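Local atomic coordinates of cellulosome anchoring protein cohesin region (Clostridium thermocellum, PDB entry 4DH2), a protein that serves as the type I cohesin module of a cellulosome anchoring protein, binding the dockerin of a partner protein. Residues E9-D14 with P148-L153; V19-V24 with I34-E39; E61-E66 with T114-P119; A75-Y80 with F93-Q98. All blocks are in the same frame, centred on the assembly; numbering follows the deposited sequence. Where two conformers were deposited one is given.

Interaction 1. Residues E9-D14 with P148-L153; sequences EAETAD and PILAVL
Pro148 meets the loop 9-14 through its ring carbons CB and CG: CB lies 3.5 Å from Glu11 OE2, in one of the two conformers of Glu11, and CG lies 3.9 Å from Ala13 CB. The glutamate side chain crosses the proline at about a right angle and brings a carboxylate oxygen against aliphatic carbon, a contact of van der Waals kind. Glu11 gets there with CG anti to its backbone N (chi1 -169°) and an extended chain beyond. The carbonyl of Pro148 is bridged to the loop by a water, which donates to Pro148 O at 2.8 Å and accepts from Asp14 N at 2.9 Å. Asp14 itself turns its carboxylate to a salt bridge with Lys147, just ahead of Pro148.

Leu150 belongs to a strand of the cohesin beta-sandwich that runs parallel to strand 15-27, which follows the loop directly; the sheet thus pairs strands from the two ends of the module. The loop lies against this leucine. Its CG sits 3.7 Å from Ala13 CB, while the two methyls part: CD1 reaches the backbone at Glu11 O, 3.6 Å away, and CD2 packs 3.7 Å from Glu11 CB. The backbone of Leu150 is meanwhile bonded to Tyr15 and Leu17. Farther on, Ala151 and Leu153 turn to Val19 on strand 15-27, and Ala151 O accepts a hydrogen bond from His8, next to Glu9 in the chain.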
loop_
_atom_site.group_PDB
_atom_site.type_symbol
_atom_site.label_atom_id
_atom_site.label_comp_id
_atom_site.label_asym_id
_atom_site.label_seq_id
_atom_site.Cartn_x
_atom_site.Cartn_y
_atom_site.Cartn_z
ATOM N N GLU A 9 -4.123 -10.997 6.923
ATOM C CA GLU A 9 -4.174 -12.439 7.075
ATOM C C GLU A 9 -3.048 -12.939 7.958
ATOM O O GLU A 9 -1.906 -12.510 7.817
ATOM C CB GLU A 9 -4.077 -13.123 5.710
ATOM C CG GLU A 9 -5.395 -13.174 4.958
ATOM C CD GLU A 9 -5.456 -14.338 3.988
ATOM O OE1 GLU A 9 -4.459 -14.572 3.266
ATOM O OE2 GLU A 9 -6.496 -15.028 3.967
ATOM N N ALA A 10 -3.364 -13.866 8.856
ATOM C CA ALA A 10 -2.312 -14.509 9.648
ATOM C C ALA A 10 -1.578 -15.510 8.743
ATOM O O ALA A 10 -2.192 -16.356 8.080
ATOM C CB ALA A 10 -2.912 -15.186 10.867
ATOM N N GLU A 11 -0.263 -15.381 8.682
ATOM C CA GLU A 11 0.533 -16.105 7.718
ATOM C C GLU A 11 1.863 -16.527 8.354
ATOM O O GLU A 11 2.233 -16.013 9.401
ATOM C CB GLU A 11 0.775 -15.198 6.519
ATOM C CG GLU A 11 1.372 -15.882 5.329
ATOM C CD GLU A 11 1.619 -14.916 4.191
ATOM O OE1 GLU A 11 0.999 -13.815 4.196
ATOM O OE2 GLU A 11 2.452 -15.254 3.323
ATOM N N THR A 12 2.582 -17.424 7.674
ATOM C CA THR A 12 3.880 -17.897 8.155
ATOM C C THR A 12 4.887 -17.714 7.014
ATOM O O THR A 12 4.552 -17.999 5.873
ATOM C CB THR A 12 3.743 -19.360 8.590
ATOM O OG1 THR A 12 2.753 -19.457 9.636
ATOM C CG2 THR A 12 5.060 -19.943 9.088
ATOM N N ALA A 13 6.093 -17.220 7.301
ATOM C CA ALA A 13 7.081 -16.964 6.244
ATOM C C ALA A 13 8.487 -16.964 6.804
ATOM O O ALA A 13 8.675 -17.196 8.008
ATOM C CB ALA A 13 6.779 -15.625 5.584
ATOM N N ASP A 14 9.490 -16.700 5.952
ATOM C CA ASP A 14 10.856 -16.777 6.403
ATOM C C ASP A 14 11.407 -15.455 6.880
ATOM O O ASP A 14 12.483 -15.403 7.461
ATOM C CB ASP A 14 11.748 -17.283 5.264
ATOM C CG ASP A 14 11.443 -18.696 4.881
ATOM O OD1 ASP A 14 10.737 -19.384 5.637
ATOM O OD2 ASP A 14 11.899 -19.152 3.813
ATOM N N PRO A 148 7.311 -14.222 0.580
ATOM C CA PRO A 148 6.620 -13.275 1.450
ATOM C C PRO A 148 7.513 -12.787 2.565
ATOM O O PRO A 148 8.389 -13.507 3.061
ATOM C CB PRO A 148 5.435 -14.094 2.009
ATOM C CG PRO A 148 5.789 -15.509 1.789
ATOM C CD PRO A 148 6.674 -15.548 0.567
ATOM N N ILE A 149 7.269 -11.543 2.962
ATOM C CA ILE A 149 7.860 -10.965 4.147
ATOM C C ILE A 149 6.664 -10.580 5.024
ATOM O O ILE A 149 5.796 -9.847 4.577
ATOM C CB ILE A 149 8.652 -9.684 3.799
ATOM C CG1 ILE A 149 9.845 -9.997 2.840
ATOM C CG2 ILE A 149 9.133 -9.034 5.056
ATOM C CD1 ILE A 149 10.518 -8.735 2.294
ATOM N N LEU A 150 6.557 -11.133 6.225
ATOM C CA LEU A 150 5.453 -10.756 7.092
ATOM C C LEU A 150 5.628 -9.359 7.661
ATOM O O LEU A 150 6.732 -8.938 7.971
ATOM C CB LEU A 150 5.355 -11.732 8.262
ATOM C CG LEU A 150 5.245 -13.179 7.833
ATOM C CD1 LEU A 150 5.236 -14.076 9.071
ATOM C CD2 LEU A 150 4.006 -13.387 7.023
ATOM N N ALA A 151 4.505 -8.682 7.883
ATOM C CA ALA A 151 4.543 -7.346 8.433
ATOM C C ALA A 151 3.787 -7.363 9.761
ATOM O O ALA A 151 2.599 -7.643 9.787
ATOM C CB ALA A 151 3.873 -6.367 7.485
ATOM N N VAL A 152 4.488 -7.103 10.850
ATOM C CA VAL A 152 3.818 -6.994 12.127
ATOM C C VAL A 152 3.297 -5.562 12.249
ATOM O O VAL A 152 4.077 -4.629 12.421
ATOM C CB VAL A 152 4.782 -7.258 13.281
ATOM C CG1 VAL A 152 4.007 -7.163 14.631
ATOM C CG2 VAL A 152 5.511 -8.598 13.108
ATOM N N LEU A 153 1.996 -5.408 12.163
ATOM C CA LEU A 153 1.394 -4.082 12.145
ATOM C C LEU A 153 1.065 -3.564 13.551
ATOM O O LEU A 153 0.477 -4.252 14.391
ATOM C CB LEU A 153 0.119 -4.151 11.351
ATOM C CG LEU A 153 0.249 -4.712 9.927
ATOM C CD1 LEU A 153 -1.087 -4.785 9.261
ATOM C CD2 LEU A 153 1.209 -3.872 9.092
HETATM O O HOH W 1 9.282 -16.117 3.132
#

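Interaction 2. Residues V19-V24 with I34-E39; sequences VLVEGV and IPLKFE
Glu22 and Lys37 cross on the partly exposed face of an antiparallel pair, with Glu22 OE2 only 3.3 Å from Lys37 CD. The glutamate bends at chi2 (-57°), which folds CD back over the lysine methylenes. Beside them Leu20 sets CD1 against the carboxyl group of Glu39, 3.6 Å from its CD, the two side chains crossing at about a right angle. On the other face, which is buried, Val19 CG2 touches Phe38 CD1 at 3.9 Å and Val21 lies alongside Leu36, pointing the same way.

The backbone fixes this register. Leu20 and Lys37 form a hydrogen-bonded pair, N to O in both directions, and Glu22 N continues to Pro35 O at 3.0 Å. Further out, Phe38 stacks on Phe110 and meets Phe49 edge-to-face, so this hairpin of the cohesin jelly roll is set into an aromatic core between the sheets.

Glu39 has two conformers; in the one described, Lys37 NZ makes its salt bridge within its own strand, to the anti lone pair of Glu39 OE2 at 2.7 Å. A water donates to both Glu22 OE2 and Glu39 OE2, which stand 4.4 Å apart; with the nearby ammonium it probably moderates the repulsion between the two carboxylates.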
loop_
_atom_site.group_PDB
_atom_site.type_symbol
_atom_site.label_atom_id
_atom_site.label_comp_id
_atom_site.label_asym_id
_atom_site.label_seq_id
_atom_site.Cartn_x
_atom_site.Cartn_y
_atom_site.Cartn_z
ATOM N N VAL A 19 5.700 -2.672 11.014
ATOM C CA VAL A 19 5.144 -1.459 10.443
ATOM C C VAL A 19 4.473 -0.682 11.584
ATOM O O VAL A 19 3.604 -1.228 12.267
ATOM C CB VAL A 19 4.113 -1.784 9.358
ATOM C CG1 VAL A 19 3.553 -0.534 8.764
ATOM C CG2 VAL A 19 4.737 -2.653 8.284
ATOM N N LEU A 20 4.862 0.585 11.768
ATOM C CA LEU A 20 4.359 1.395 12.890
ATOM C C LEU A 20 3.756 2.708 12.433
ATOM O O LEU A 20 4.283 3.356 11.533
ATOM C CB LEU A 20 5.508 1.713 13.842
ATOM C CG LEU A 20 6.339 0.550 14.383
ATOM C CD1 LEU A 20 7.505 0.257 13.472
ATOM C CD2 LEU A 20 6.844 0.860 15.783
ATOM N N VAL A 21 2.629 3.075 13.032
ATOM C CA VAL A 21 2.127 4.433 12.890
ATOM C C VAL A 21 2.713 5.211 14.059
ATOM O O VAL A 21 2.470 4.862 15.208
ATOM C CB VAL A 21 0.610 4.471 12.954
ATOM C CG1 VAL A 21 0.112 5.935 12.894
ATOM C CG2 VAL A 21 0.005 3.657 11.837
ATOM N N GLU A 22 3.500 6.240 13.780
ATOM C CA GLU A 22 4.128 7.004 14.842
ATOM C C GLU A 22 3.146 8.040 15.406
ATOM O O GLU A 22 2.720 8.942 14.707
ATOM C CB GLU A 22 5.391 7.683 14.341
ATOM C CG GLU A 22 6.468 6.689 13.883
ATOM C CD GLU A 22 6.877 5.696 14.975
ATOM O OE1 GLU A 22 6.781 6.031 16.181
ATOM O OE2 GLU A 22 7.291 4.568 14.626
ATOM N N GLY A 23 2.837 7.917 16.688
ATOM C CA GLY A 23 1.842 8.764 17.319
ATOM C C GLY A 23 2.155 10.248 17.271
ATOM O O GLY A 23 3.311 10.655 17.280
ATOM N N VAL A 24 1.104 11.068 17.228
ATOM C CA VAL A 24 1.267 12.509 17.264
ATOM C C VAL A 24 0.295 13.077 18.289
ATOM O O VAL A 24 -0.768 12.523 18.510
ATOM C CB VAL A 24 1.025 13.142 15.876
ATOM C CG1 VAL A 24 -0.325 12.772 15.357
ATOM C CG2 VAL A 24 1.160 14.643 15.945
ATOM N N ILE A 34 1.968 12.836 10.015
ATOM C CA ILE A 34 2.034 11.558 10.719
ATOM C C ILE A 34 3.027 10.653 9.968
ATOM O O ILE A 34 2.773 10.259 8.836
ATOM C CB ILE A 34 0.654 10.864 10.780
ATOM C CG1 ILE A 34 -0.369 11.734 11.525
ATOM C CG2 ILE A 34 0.772 9.498 11.474
ATOM C CD1 ILE A 34 -1.729 11.204 11.439
ATOM N N PRO A 35 4.175 10.353 10.586
ATOM C CA PRO A 35 5.160 9.480 9.959
ATOM C C PRO A 35 4.750 8.033 10.151
ATOM O O PRO A 35 4.231 7.676 11.212
ATOM C CB PRO A 35 6.458 9.775 10.719
ATOM C CG PRO A 35 6.153 10.972 11.596
ATOM C CD PRO A 35 4.682 10.914 11.850
ATOM N N LEU A 36 4.994 7.242 9.113
ATOM C CA LEU A 36 4.753 5.803 9.122
ATOM C C LEU A 36 6.111 5.149 8.857
ATOM O O LEU A 36 6.828 5.561 7.949
ATOM C CB LEU A 36 3.748 5.437 8.019
ATOM C CG LEU A 36 2.492 6.296 7.991
ATOM C CD1 LEU A 36 1.635 5.934 6.794
ATOM C CD2 LEU A 36 1.681 6.148 9.260
ATOM N N LYS A 37 6.463 4.150 9.663
ATOM C CA LYS A 37 7.812 3.617 9.688
ATOM C C LYS A 37 7.821 2.125 9.472
ATOM O O LYS A 37 6.854 1.453 9.782
ATOM C CB LYS A 37 8.474 3.865 11.050
ATOM C CG LYS A 37 9.006 5.270 11.256
ATOM C CD LYS A 37 9.793 5.352 12.562
ATOM C CE LYS A 37 11.104 4.581 12.469
ATOM N NZ LYS A 37 11.566 4.021 13.780
ATOM N N PHE A 38 8.924 1.649 8.912
ATOM C CA PHE A 38 9.278 0.251 8.901
ATOM C C PHE A 38 10.461 0.097 9.832
ATOM O O PHE A 38 11.410 0.901 9.789
ATOM C CB PHE A 38 9.781 -0.209 7.525
ATOM C CG PHE A 38 8.749 -0.240 6.442
ATOM C CD1 PHE A 38 7.380 -0.229 6.728
ATOM C CD2 PHE A 38 9.162 -0.342 5.113
ATOM C CE1 PHE A 38 6.459 -0.259 5.711
ATOM C CE2 PHE A 38 8.231 -0.391 4.088
ATOM C CZ PHE A 38 6.880 -0.348 4.395
ATOM N N GLU A 39 10.418 -0.937 10.665
ATOM C CA GLU A 39 11.546 -1.302 11.507
ATOM C C GLU A 39 11.868 -2.774 11.305
ATOM O O GLU A 39 10.979 -3.564 10.975
ATOM C CB GLU A 39 11.227 -1.032 12.984
ATOM C CG GLU A 39 11.124 0.449 13.354
ATOM C CD GLU A 39 10.770 0.679 14.823
ATOM O OE1 GLU A 39 10.520 -0.303 15.558
ATOM O OE2 GLU A 39 10.733 1.854 15.239
HETATM O O HOH W 2 9.155 3.523 16.579
#

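Interaction 3. Residues E61-E66 with T114-P119; sequences EVLKVE and TVRIKP
Arg116 presents its guanidinium to Glu61 edge-on and to Leu63 by one face. At the edge, near the guanidinium plane, Glu61 OE1 accepts from Arg116 NH1 in a salt bridge of 2.8 Å; over one face lies the methyl CD1 of Leu63. The motif is a classic beta bulge in an antiparallel pair of the cohesin beta-sandwich, where strand 60-67 forms one border of the sheet beside strand 108-117. The two flat groups are not coplanar, their planes standing 58° apart, and NH1 approaches OE1 from above the carboxylate plane, 43° out of it. The bond is also bent, with an N-H...O angle of 137°. Both side chains leave their strands the same way and run side by side, each with CG anti to its backbone N.

Glu61 and Arg116 form a hydrogen-bonded pair, followed by Val62 opposite Val115. Then the register slips by one: Leu63 and Lys64 both face Thr114. Thr114 O is gripped by two donors, Leu63 N at 2.8 Å and, more distantly, Lys64 N at 3.3 Å, while Thr114 N returns a bond to Lys64 O.

On the buried face Val62 CG2 meets Val115 CG1 at 4.1 Å; Val62 also touches Ile82 and Ile89, and Val115 touches Val32 and Ile34. Across the strands on the Thr114 side, Lys64 CB packs on Thr114 CB at 3.8 Å. In one of the two conformers of Glu66, Lys64 NZ forms a salt bridge with Glu66 OE2, and the other oxygen of that carboxylate, OE1, is joined to Thr114 OG1 by a water 2.6 Å from each.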
loop_
_atom_site.group_PDB
_atom_site.type_symbol
_atom_site.label_atom_id
_atom_site.label_comp_id
_atom_site.label_asym_id
_atom_site.label_seq_id
_atom_site.Cartn_x
_atom_site.Cartn_y
_atom_site.Cartn_z
ATOM N N GLU A 61 -8.800 14.785 8.129
ATOM C CA GLU A 61 -8.778 14.995 6.693
ATOM C C GLU A 61 -7.357 14.800 6.157
ATOM O O GLU A 61 -6.408 15.460 6.596
ATOM C CB GLU A 61 -9.269 16.419 6.383
ATOM C CG GLU A 61 -9.330 16.727 4.911
ATOM C CD GLU A 61 -9.814 18.135 4.613
ATOM O OE1 GLU A 61 -10.053 18.912 5.569
ATOM O OE2 GLU A 61 -9.962 18.450 3.413
ATOM N N VAL A 62 -7.192 13.892 5.198
ATOM C CA VAL A 62 -5.869 13.684 4.645
ATOM C C VAL A 62 -5.690 14.624 3.481
ATOM O O VAL A 62 -6.464 14.613 2.520
ATOM C CB VAL A 62 -5.642 12.214 4.210
ATOM C CG1 VAL A 62 -4.207 12.044 3.668
ATOM C CG2 VAL A 62 -5.899 11.292 5.382
ATOM N N LEU A 63 -4.661 15.456 3.575
ATOM C CA LEU A 63 -4.416 16.466 2.561
ATOM C C LEU A 63 -3.286 16.098 1.597
ATOM O O LEU A 63 -3.212 16.620 0.482
ATOM C CB LEU A 63 -4.050 17.783 3.231
ATOM C CG LEU A 63 -5.109 18.309 4.200
ATOM C CD1 LEU A 63 -4.721 19.692 4.750
ATOM C CD2 LEU A 63 -6.491 18.366 3.554
ATOM N N LYS A 64 -2.383 15.241 2.054
ATOM C CA LYS A 64 -1.204 14.863 1.256
ATOM C C LYS A 64 -0.632 13.555 1.762
ATOM O O LYS A 64 -0.665 13.259 2.969
ATOM C CB LYS A 64 -0.128 15.943 1.397
ATOM C CG LYS A 64 0.990 15.913 0.394
ATOM C CD LYS A 64 1.957 17.067 0.622
ATOM C CE LYS A 64 3.080 17.049 -0.397
ATOM N NZ LYS A 64 4.000 18.212 -0.247
ATOM N N VAL A 65 -0.080 12.772 0.835
ATOM C CA VAL A 65 0.707 11.615 1.192
ATOM C C VAL A 65 2.023 11.706 0.443
ATOM O O VAL A 65 2.023 11.921 -0.771
ATOM C CB VAL A 65 -0.017 10.343 0.769
ATOM C CG1 VAL A 65 0.759 9.131 1.241
ATOM C CG2 VAL A 65 -1.450 10.352 1.303
ATOM N N GLU A 66 3.135 11.527 1.156
ATOM C CA GLU A 66 4.470 11.630 0.567
ATOM C C GLU A 66 5.306 10.399 0.889
ATOM O O GLU A 66 5.223 9.883 1.994
ATOM C CB GLU A 66 5.204 12.824 1.164
ATOM C CG GLU A 66 4.594 14.178 0.868
ATOM C CD GLU A 66 5.124 15.256 1.791
ATOM O OE1 GLU A 66 5.081 15.074 3.026
ATOM O OE2 GLU A 66 5.592 16.291 1.276
ATOM N N THR A 114 0.054 14.041 5.609
ATOM C CA THR A 114 -0.218 15.381 6.116
ATOM C C THR A 114 -1.709 15.433 6.314
ATOM O O THR A 114 -2.473 15.280 5.352
ATOM C CB THR A 114 0.219 16.474 5.108
ATOM O OG1 THR A 114 1.615 16.334 4.823
ATOM C CG2 THR A 114 -0.051 17.879 5.672
ATOM N N VAL A 115 -2.149 15.648 7.555
ATOM C CA VAL A 115 -3.553 15.641 7.835
ATOM C C VAL A 115 -3.993 16.878 8.589
ATOM O O VAL A 115 -3.209 17.496 9.315
ATOM C CB VAL A 115 -3.953 14.420 8.662
ATOM C CG1 VAL A 115 -3.377 13.157 8.020
ATOM C CG2 VAL A 115 -3.505 14.567 10.137
ATOM N N ARG A 116 -5.266 17.211 8.434
ATOM C CA ARG A 116 -5.851 18.294 9.220
ATOM C C ARG A 116 -6.747 17.686 10.241
ATOM O O ARG A 116 -7.571 16.850 9.911
ATOM C CB ARG A 116 -6.687 19.223 8.350
ATOM C CG ARG A 116 -7.446 20.270 9.176
ATOM C CD ARG A 116 -8.468 21.020 8.354
ATOM N NE ARG A 116 -7.850 22.075 7.558
ATOM C CZ ARG A 116 -8.067 22.275 6.264
ATOM N NH1 ARG A 116 -8.897 21.497 5.585
ATOM N NH2 ARG A 116 -7.446 23.263 5.644
ATOM N N ILE A 117 -6.586 18.094 11.489
ATOM C CA ILE A 117 -7.488 17.659 12.536
ATOM C C ILE A 117 -8.693 18.587 12.579
ATOM O O ILE A 117 -8.546 19.807 12.733
ATOM C CB ILE A 117 -6.775 17.642 13.894
ATOM C CG1 ILE A 117 -5.500 16.805 13.795
ATOM C CG2 ILE A 117 -7.739 17.140 14.990
ATOM C CD1 ILE A 117 -4.672 16.812 15.043
ATOM N N LYS A 118 -9.892 18.037 12.438
ATOM C CA LYS A 118 -11.056 18.903 12.258
ATOM C C LYS A 118 -11.305 19.758 13.492
ATOM O O LYS A 118 -11.301 19.264 14.605
ATOM C CB LYS A 118 -12.289 18.100 11.838
ATOM C CG LYS A 118 -12.080 17.426 10.483
ATOM C CD LYS A 118 -13.372 16.991 9.826
ATOM C CE LYS A 118 -13.077 16.316 8.499
ATOM N NZ LYS A 118 -14.304 15.815 7.828
ATOM N N PRO A 119 -11.488 21.068 13.292
ATOM C CA PRO A 119 -11.560 21.967 14.446
ATOM C C PRO A 119 -12.817 21.754 15.275
ATOM O O PRO A 119 -12.848 22.203 16.410
ATOM C CB PRO A 119 -11.565 23.369 13.810
ATOM C CG PRO A 119 -12.067 23.170 12.409
ATOM C CD PRO A 119 -11.591 21.783 12.007
HETATM O O HOH W 3 2.610 14.333 3.464
#

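Interaction 4. Residues A75-Y80 with F93-Q98; sequences ANNFDY and FDDDKQ
Asn77 lays its side chain beside that of Asp95, both pointing the same way but with the amide and carboxylate planes turned 70° from each other. The two polar ends are joined by a water, which accepts from Asn77 ND2 and donates to Asp95 OD1 at 2.6 Å; the second carboxylate oxygen, Asp95 OD2, accepts from Gly102 N. The other end of the amide faces the turn: Asn77 OD1 accepts from Asp96 N at 3.0 Å along a nearly straight N-H...O path (165°), although the donor stands well above the carbonyl plane, 60° out of it. Asn77 CB, meanwhile, rests 3.6 Å from Phe93 CE1.

The backbone takes part as well. Asn77 O accepts from Asp94 N at 2.9 Å and is approached by Phe93 CA at 3.1 Å in a CA-H...O contact. Beyond, Asp95 to Gln98 form a type I beta turn. Asp94 and Asp96 serve the type I cohesin-dockerin interface, both forming salt bridges with Lys25 of the dockerin chain, and Gln98 bonds to Arg26 of the same chain.

Asn77 closes the short helix 74-77, its ND2 also bonded to Thr72, and Phe78 opens the border strand 78-83. That strand pairs antiparallel with 88-94, whose other neighbour, strand 48-54, brings Phe49 to the ring of Phe93.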
loop_
_atom_site.group_PDB
_atom_site.type_symbol
_atom_site.label_atom_id
_atom_site.label_comp_id
_atom_site.label_asym_id
_atom_site.label_seq_id
_atom_site.Cartn_x
_atom_site.Cartn_y
_atom_site.Cartn_z
ATOM N N ALA A 75 9.551 8.515 -7.594
ATOM C CA ALA A 75 8.881 8.904 -8.822
ATOM C C ALA A 75 8.405 7.717 -9.622
ATOM O O ALA A 75 7.338 7.767 -10.228
ATOM C CB ALA A 75 9.832 9.790 -9.683
ATOM N N ASN A 76 9.188 6.633 -9.650
ATOM C CA ASN A 76 8.811 5.448 -10.410
ATOM C C ASN A 76 8.314 4.287 -9.553
ATOM O O ASN A 76 7.629 3.382 -10.059
ATOM C CB ASN A 76 10.010 4.935 -11.195
ATOM C CG ASN A 76 10.359 5.851 -12.351
ATOM O OD1 ASN A 76 9.466 6.260 -13.088
ATOM N ND2 ASN A 76 11.617 6.227 -12.466
ATOM N N ASN A 77 8.677 4.302 -8.282
ATOM C CA ASN A 77 8.480 3.102 -7.447
ATOM C C ASN A 77 7.338 3.190 -6.436
ATOM O O ASN A 77 6.944 2.166 -5.862
ATOM C CB ASN A 77 9.749 2.777 -6.691
ATOM C CG ASN A 77 10.865 2.319 -7.581
ATOM O OD1 ASN A 77 10.721 2.117 -8.793
ATOM N ND2 ASN A 77 11.993 2.147 -6.973
ATOM N N PHE A 78 6.811 4.394 -6.238
ATOM C CA PHE A 78 5.899 4.683 -5.117
ATOM C C PHE A 78 4.619 5.352 -5.598
ATOM O O PHE A 78 4.656 6.344 -6.331
ATOM C CB PHE A 78 6.618 5.544 -4.067
ATOM C CG PHE A 78 5.772 5.897 -2.889
ATOM C CD1 PHE A 78 5.841 5.143 -1.729
ATOM C CD2 PHE A 78 4.923 7.003 -2.916
ATOM C CE1 PHE A 78 5.064 5.474 -0.624
ATOM C CE2 PHE A 78 4.139 7.329 -1.813
ATOM C CZ PHE A 78 4.202 6.571 -0.673
ATOM N N ASP A 79 3.487 4.765 -5.225
ATOM C CA ASP A 79 2.187 5.345 -5.502
ATOM C C ASP A 79 1.313 5.242 -4.276
ATOM O O ASP A 79 1.515 4.379 -3.422
ATOM C CB ASP A 79 1.480 4.594 -6.607
ATOM C CG ASP A 79 2.073 4.871 -7.968
ATOM O OD1 ASP A 79 1.724 5.911 -8.559
ATOM O OD2 ASP A 79 2.884 4.040 -8.434
ATOM N N TYR A 80 0.320 6.108 -4.209
ATOM C CA TYR A 80 -0.715 5.966 -3.194
ATOM C C TYR A 80 -2.033 6.403 -3.779
ATOM O O TYR A 80 -2.071 7.108 -4.782
ATOM C CB TYR A 80 -0.392 6.834 -1.990
ATOM C CG TYR A 80 -0.663 8.290 -2.254
ATOM C CD1 TYR A 80 -1.905 8.851 -1.943
ATOM C CD2 TYR A 80 0.304 9.096 -2.850
ATOM C CE1 TYR A 80 -2.163 10.189 -2.208
ATOM C CE2 TYR A 80 0.044 10.450 -3.118
ATOM C CZ TYR A 80 -1.187 10.975 -2.795
ATOM O OH TYR A 80 -1.442 12.308 -3.068
ATOM N N PHE A 93 4.265 0.050 -3.476
ATOM C CA PHE A 93 5.668 0.225 -3.807
ATOM C C PHE A 93 6.156 -0.957 -4.599
ATOM O O PHE A 93 5.806 -2.092 -4.290
ATOM C CB PHE A 93 6.497 0.318 -2.529
ATOM C CG PHE A 93 7.964 0.225 -2.780
ATOM C CD1 PHE A 93 8.693 1.349 -3.117
ATOM C CD2 PHE A 93 8.604 -0.994 -2.734
ATOM C CE1 PHE A 93 10.055 1.258 -3.404
ATOM C CE2 PHE A 93 9.963 -1.108 -3.026
ATOM C CZ PHE A 93 10.697 0.035 -3.367
ATOM N N ASP A 94 6.964 -0.697 -5.629
ATOM C CA ASP A 94 7.638 -1.745 -6.348
ATOM C C ASP A 94 8.934 -1.156 -6.908
ATOM O O ASP A 94 8.925 -0.074 -7.479
ATOM C CB ASP A 94 6.782 -2.240 -7.509
ATOM C CG ASP A 94 7.498 -3.229 -8.393
ATOM O OD1 ASP A 94 7.948 -4.269 -7.867
ATOM O OD2 ASP A 94 7.633 -2.976 -9.636
ATOM N N ASP A 95 10.041 -1.866 -6.726
ATOM C CA ASP A 95 11.293 -1.547 -7.417
ATOM C C ASP A 95 11.143 -1.816 -8.917
ATOM O O ASP A 95 11.398 -2.900 -9.416
ATOM C CB ASP A 95 12.425 -2.315 -6.780
ATOM C CG ASP A 95 13.761 -2.032 -7.448
ATOM O OD1 ASP A 95 13.861 -0.955 -8.050
ATOM O OD2 ASP A 95 14.681 -2.873 -7.346
ATOM N N ASP A 96 10.721 -0.769 -9.617
ATOM C CA ASP A 96 10.137 -0.851 -10.948
ATOM C C ASP A 96 11.008 -1.493 -12.019
ATOM O O ASP A 96 10.495 -2.142 -12.915
ATOM C CB ASP A 96 9.767 0.573 -11.355
ATOM C CG ASP A 96 9.013 0.650 -12.662
ATOM O OD1 ASP A 96 7.944 0.006 -12.814
ATOM O OD2 ASP A 96 9.517 1.366 -13.556
ATOM N N LYS A 97 12.315 -1.332 -11.905
ATOM C CA LYS A 97 13.220 -1.831 -12.939
ATOM C C LYS A 97 13.584 -3.297 -12.777
ATOM O O LYS A 97 14.147 -3.913 -13.707
ATOM C CB LYS A 97 14.470 -0.976 -12.984
ATOM C CG LYS A 97 14.162 0.443 -13.396
ATOM C CD LYS A 97 15.376 1.345 -13.278
ATOM C CE LYS A 97 15.044 2.747 -13.760
ATOM N NZ LYS A 97 14.433 2.717 -15.120
ATOM N N GLN A 98 13.243 -3.879 -11.623
ATOM C CA GLN A 98 13.315 -5.320 -11.461
ATOM C C GLN A 98 14.684 -5.939 -11.589
ATOM O O GLN A 98 14.783 -7.078 -12.035
ATOM C CB GLN A 98 12.398 -6.025 -12.446
ATOM C CG GLN A 98 10.961 -5.526 -12.405
ATOM C CD GLN A 98 10.284 -5.805 -11.073
ATOM O OE1 GLN A 98 10.645 -6.743 -10.357
ATOM N NE2 GLN A 98 9.291 -4.984 -10.734
HETATM O O HOH W 4 14.563 1.476 -8.459
#

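Overall arrangement
The four contacts illustrate how chemistry follows position in one beta-sandwich. Interaction 2 lies nearest the chain's centre and is partly core, partly polar surface; interaction 1 is a surface contact held by apolar touching and a water, with no direct bond. They meet where strand 149-161 lies beside strand 15-27, Val19 touching Ala151 and Leu153 and probably bonded to Val152. Interaction 3, about 29 Å from interaction 1 between centres, lies across the chain's centre from it and combines strand pairing with charged pairs; it meets interaction 2 through Ile34 and Val115. Interaction 4 is buried within the assembly, touches interaction 3 through Val65 and Tyr80, and alone among the four contacts the dockerin.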